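Local structure of shikimate kinase (Aquifex aeolicus, 2PT5) at residues 3-8 and 95-100. The protein probably catalyses the magnesium-dependent transfer of phosphate from ATP to the 3-hydroxyl of shikimate, a step on the pathway to chorismate and the aromatic amino acids. Sequence-based numbering, arbitrary orientation.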
ATOM      1  N   ILE A   3      -6.966   6.100   7.561  1.00 33.61           N
ATOM      2  CA  ILE A   3      -6.901   6.117   6.105  1.00 31.78           C
ATOM      3  C   ILE A   3      -5.864   5.119   5.608  1.00 32.15           C
ATOM      4  O   ILE A   3      -4.680   5.211   5.942  1.00 32.39           O
ATOM      5  CB  ILE A   3      -6.529   7.516   5.596  1.00 31.72           C
ATOM      6  CG1 ILE A   3      -7.594   8.527   6.037  1.00 35.30           C
ATOM      7  CG2 ILE A   3      -6.391   7.499   4.081  1.00 33.09           C
ATOM      8  CD1 ILE A   3      -7.156   9.971   5.850  1.00 39.16           C
ATOM      9  N   TYR A   4      -6.302   4.166   4.799  1.00 29.21           N
ATOM     10  CA  TYR A   4      -5.378   3.165   4.285  1.00 33.34           C
ATOM     11  C   TYR A   4      -5.039   3.384   2.824  1.00 31.45           C
ATOM     12  O   TYR A   4      -5.930   3.587   2.000  1.00 32.19           O
ATOM     13  CB  TYR A   4      -5.961   1.763   4.466  1.00 36.64           C
ATOM     14  CG  TYR A   4      -6.313   1.431   5.898  1.00 33.30           C
ATOM     15  CD1 TYR A   4      -7.586   1.691   6.402  1.00 31.81           C
ATOM     16  CD2 TYR A   4      -5.367   0.860   6.752  1.00 33.50           C
ATOM     17  CE1 TYR A   4      -7.912   1.387   7.732  1.00 34.88           C
ATOM     18  CE2 TYR A   4      -5.679   0.555   8.082  1.00 34.78           C
ATOM     19  CZ  TYR A   4      -6.956   0.818   8.566  1.00 35.17           C
ATOM     20  OH  TYR A   4      -7.276   0.511   9.879  1.00 35.99           O
ATOM     21  N   LEU A   5      -3.750   3.337   2.504  1.00 29.02           N
ATOM     22  CA  LEU A   5      -3.317   3.513   1.122  1.00 30.33           C
ATOM     23  C   LEU A   5      -2.901   2.154   0.576  1.00 31.47           C
ATOM     24  O   LEU A   5      -2.105   1.457   1.187  1.00 33.79           O
ATOM     25  CB  LEU A   5      -2.142   4.489   1.040  1.00 30.11           C
ATOM     26  CG  LEU A   5      -2.353   5.896   1.612  1.00 31.68           C
ATOM     27  CD1 LEU A   5      -1.129   6.740   1.295  1.00 27.67           C
ATOM     28  CD2 LEU A   5      -3.613   6.530   1.036  1.00 26.96           C
ATOM     29  N   ILE A   6      -3.451   1.777  -0.574  1.00 30.87           N
ATOM     30  CA  ILE A   6      -3.123   0.490  -1.168  1.00 33.19           C
ATOM     31  C   ILE A   6      -2.754   0.661  -2.632  1.00 32.07           C
ATOM     32  O   ILE A   6      -3.120   1.653  -3.264  1.00 26.56           O
ATOM     33  CB  ILE A   6      -4.314  -0.499  -1.035  1.00 32.29           C
ATOM     34  CG1 ILE A   6      -5.460  -0.090  -1.964  1.00 32.61           C
ATOM     35  CG2 ILE A   6      -4.821  -0.502   0.396  1.00 33.06           C
ATOM     36  CD1 ILE A   6      -6.716  -0.956  -1.818  1.00 35.36           C
ATOM     37  N   GLY A   7      -2.020  -0.308  -3.164  1.00 31.44           N
ATOM     38  CA  GLY A   7      -1.609  -0.248  -4.554  1.00 30.36           C
ATOM     39  C   GLY A   7      -0.235  -0.868  -4.707  1.00 36.51           C
ATOM     40  O   GLY A   7       0.334  -1.382  -3.734  1.00 32.58           O
ATOM     41  N   PHE A   8       0.316  -0.811  -5.915  1.00 30.26           N
ATOM     42  CA  PHE A   8       1.630  -1.391  -6.149  1.00 34.52           C
ATOM     43  C   PHE A   8       2.739  -0.576  -5.478  1.00 37.07           C
ATOM     44  O   PHE A   8       2.589   0.620  -5.198  1.00 29.20           O
ATOM     45  CB  PHE A   8       1.897  -1.546  -7.658  1.00 27.16           C
ATOM     46  CG  PHE A   8       0.909  -2.444  -8.356  1.00 32.37           C
ATOM     47  CD1 PHE A   8      -0.179  -1.907  -9.051  1.00 34.53           C
ATOM     48  CD2 PHE A   8       1.030  -3.829  -8.276  1.00 30.43           C
ATOM     49  CE1 PHE A   8      -1.134  -2.737  -9.657  1.00 30.84           C
ATOM     50  CE2 PHE A   8       0.084  -4.667  -8.877  1.00 33.95           C
ATOM     51  CZ  PHE A   8      -1.003  -4.116  -9.570  1.00 26.50           C
ATOM     52  N   THR A  95     -11.212   4.445   5.802  1.00 37.46           N
ATOM     53  CA  THR A  95     -11.303   4.625   4.360  1.00 35.19           C
ATOM     54  C   THR A  95     -10.068   4.061   3.668  1.00 35.72           C
ATOM     55  O   THR A  95      -8.929   4.371   4.045  1.00 31.97           O
ATOM     56  CB  THR A  95     -11.440   6.120   4.005  1.00 38.01           C
ATOM     57  OG1 THR A  95     -12.581   6.658   4.680  1.00 41.81           O
ATOM     58  CG2 THR A  95     -11.610   6.311   2.499  1.00 38.50           C
ATOM     59  N   THR A  96     -10.303   3.224   2.662  1.00 29.46           N
ATOM     60  CA  THR A  96      -9.231   2.609   1.900  1.00 30.04           C
ATOM     61  C   THR A  96      -9.101   3.405   0.615  1.00 32.11           C
ATOM     62  O   THR A  96     -10.100   3.746  -0.017  1.00 31.31           O
ATOM     63  CB  THR A  96      -9.528   1.116   1.605  1.00 33.63           C
ATOM     64  OG1 THR A  96     -10.841   0.973   1.048  1.00 34.82           O
ATOM     65  CG2 THR A  96      -9.439   0.303   2.888  1.00 33.10           C
ATOM     66  N   VAL A  97      -7.864   3.729   0.256  1.00 31.39           N
ATOM     67  CA  VAL A  97      -7.585   4.529  -0.932  1.00 33.24           C
ATOM     68  C   VAL A  97      -6.621   3.824  -1.872  1.00 32.16           C
ATOM     69  O   VAL A  97      -5.482   3.522  -1.502  1.00 30.02           O
ATOM     70  CB  VAL A  97      -6.959   5.897  -0.558  1.00 27.77           C
ATOM     71  CG1 VAL A  97      -6.818   6.757  -1.796  1.00 33.54           C
ATOM     72  CG2 VAL A  97      -7.815   6.600   0.490  1.00 32.54           C
ATOM     73  N   PHE A  98      -7.076   3.591  -3.096  1.00 27.86           N
ATOM     74  CA  PHE A  98      -6.254   2.924  -4.091  1.00 32.55           C
ATOM     75  C   PHE A  98      -5.602   3.953  -5.000  1.00 30.18           C
ATOM     76  O   PHE A  98      -6.278   4.688  -5.716  1.00 30.83           O
ATOM     77  CB  PHE A  98      -7.111   1.933  -4.909  1.00 32.18           C
ATOM     78  CG  PHE A  98      -6.402   1.327  -6.107  1.00 30.33           C
ATOM     79  CD1 PHE A  98      -5.030   1.072  -6.088  1.00 30.00           C
ATOM     80  CD2 PHE A  98      -7.129   0.977  -7.249  1.00 34.95           C
ATOM     81  CE1 PHE A  98      -4.394   0.480  -7.181  1.00 30.13           C
ATOM     82  CE2 PHE A  98      -6.502   0.381  -8.354  1.00 30.46           C
ATOM     83  CZ  PHE A  98      -5.134   0.131  -8.320  1.00 33.96           C
ATOM     84  N   ILE A  99      -4.279   4.021  -4.936  1.00 31.30           N
ATOM     85  CA  ILE A  99      -3.523   4.934  -5.780  1.00 31.29           C
ATOM     86  C   ILE A  99      -3.166   4.085  -6.993  1.00 34.52           C
ATOM     87  O   ILE A  99      -2.229   3.281  -6.972  1.00 25.96           O
ATOM     88  CB  ILE A  99      -2.268   5.427  -5.059  1.00 30.01           C
ATOM     89  CG1 ILE A  99      -2.684   6.179  -3.790  1.00 32.06           C
ATOM     90  CG2 ILE A  99      -1.463   6.316  -5.981  1.00 24.75           C
ATOM     91  CD1 ILE A  99      -1.523   6.540  -2.863  1.00 37.73           C
ATOM     92  N   ASP A 100      -3.950   4.280  -8.046  1.00 37.14           N
ATOM     93  CA  ASP A 100      -3.850   3.522  -9.288  1.00 35.07           C
ATOM     94  C   ASP A 100      -2.885   4.027 -10.358  1.00 34.00           C
ATOM     95  O   ASP A 100      -2.947   5.182 -10.759  1.00 31.37           O
ATOM     96  CB  ASP A 100      -5.254   3.446  -9.898  1.00 34.83           C
ATOM     97  CG  ASP A 100      -5.356   2.441 -11.026  1.00 35.80           C
ATOM     98  OD1 ASP A 100      -6.231   2.633 -11.894  1.00 42.06           O
ATOM     99  OD2 ASP A 100      -4.587   1.457 -11.034  1.00 36.40           O
TER
HETATM  100  O   HOH W   1      -1.194   0.883  -7.858  1.00 22.26           O
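Tyr4 and Ile6 of strand 3-6 bond through their backbones to Thr95, Val97 and Ile99 of strand 95-100, joining the central strand of the five-stranded parallel P-loop kinase sheet to its neighbour. Tyr4 N donates a hydrogen bond to Thr95 O (2.7 Å), and Tyr4 O accepts from Val97 N. The ladder continues with Ile6 N to Val97 O and closes with Ile99 N to Ile6 O at 3.1 Å. On one face Val97 lies side by side with both Ile3 and Leu5: its CG2 meets Ile3 CG2 at 4.0 Å, and its CB meets Leu5 CD2 at 3.8 Å. Farther along, the CD1 methyls of Leu5 and Ile99 touch. Helix 150-162 covers this face through Leu161 on Ile3 and Ile157 on Val97. On the other face Tyr4 CB packs on Thr96 CG2, while Leu87 and Met90 of helix 84-91 close over the row. Ile6 CG1, set between the backbone N and carbonyl carbon (chi1 71°), reaches Phe98 CB at 3.9 Å. The Phe98 ring turns its CD1 and CE1 edge to Ile6 O and Gly7 CA, and Asp100 CB lies over one face toward the rim. Beyond the ladder strand 3-6 runs into the probable Walker A loop, whose Lys13, a predicted ATP-binding residue, hydrogen-bonds through NZ to Gly7 O. A water links this loop to strand 95-100, accepting from Phe8 N at 3.0 Å and donating to Ile99 O at 2.8 Å.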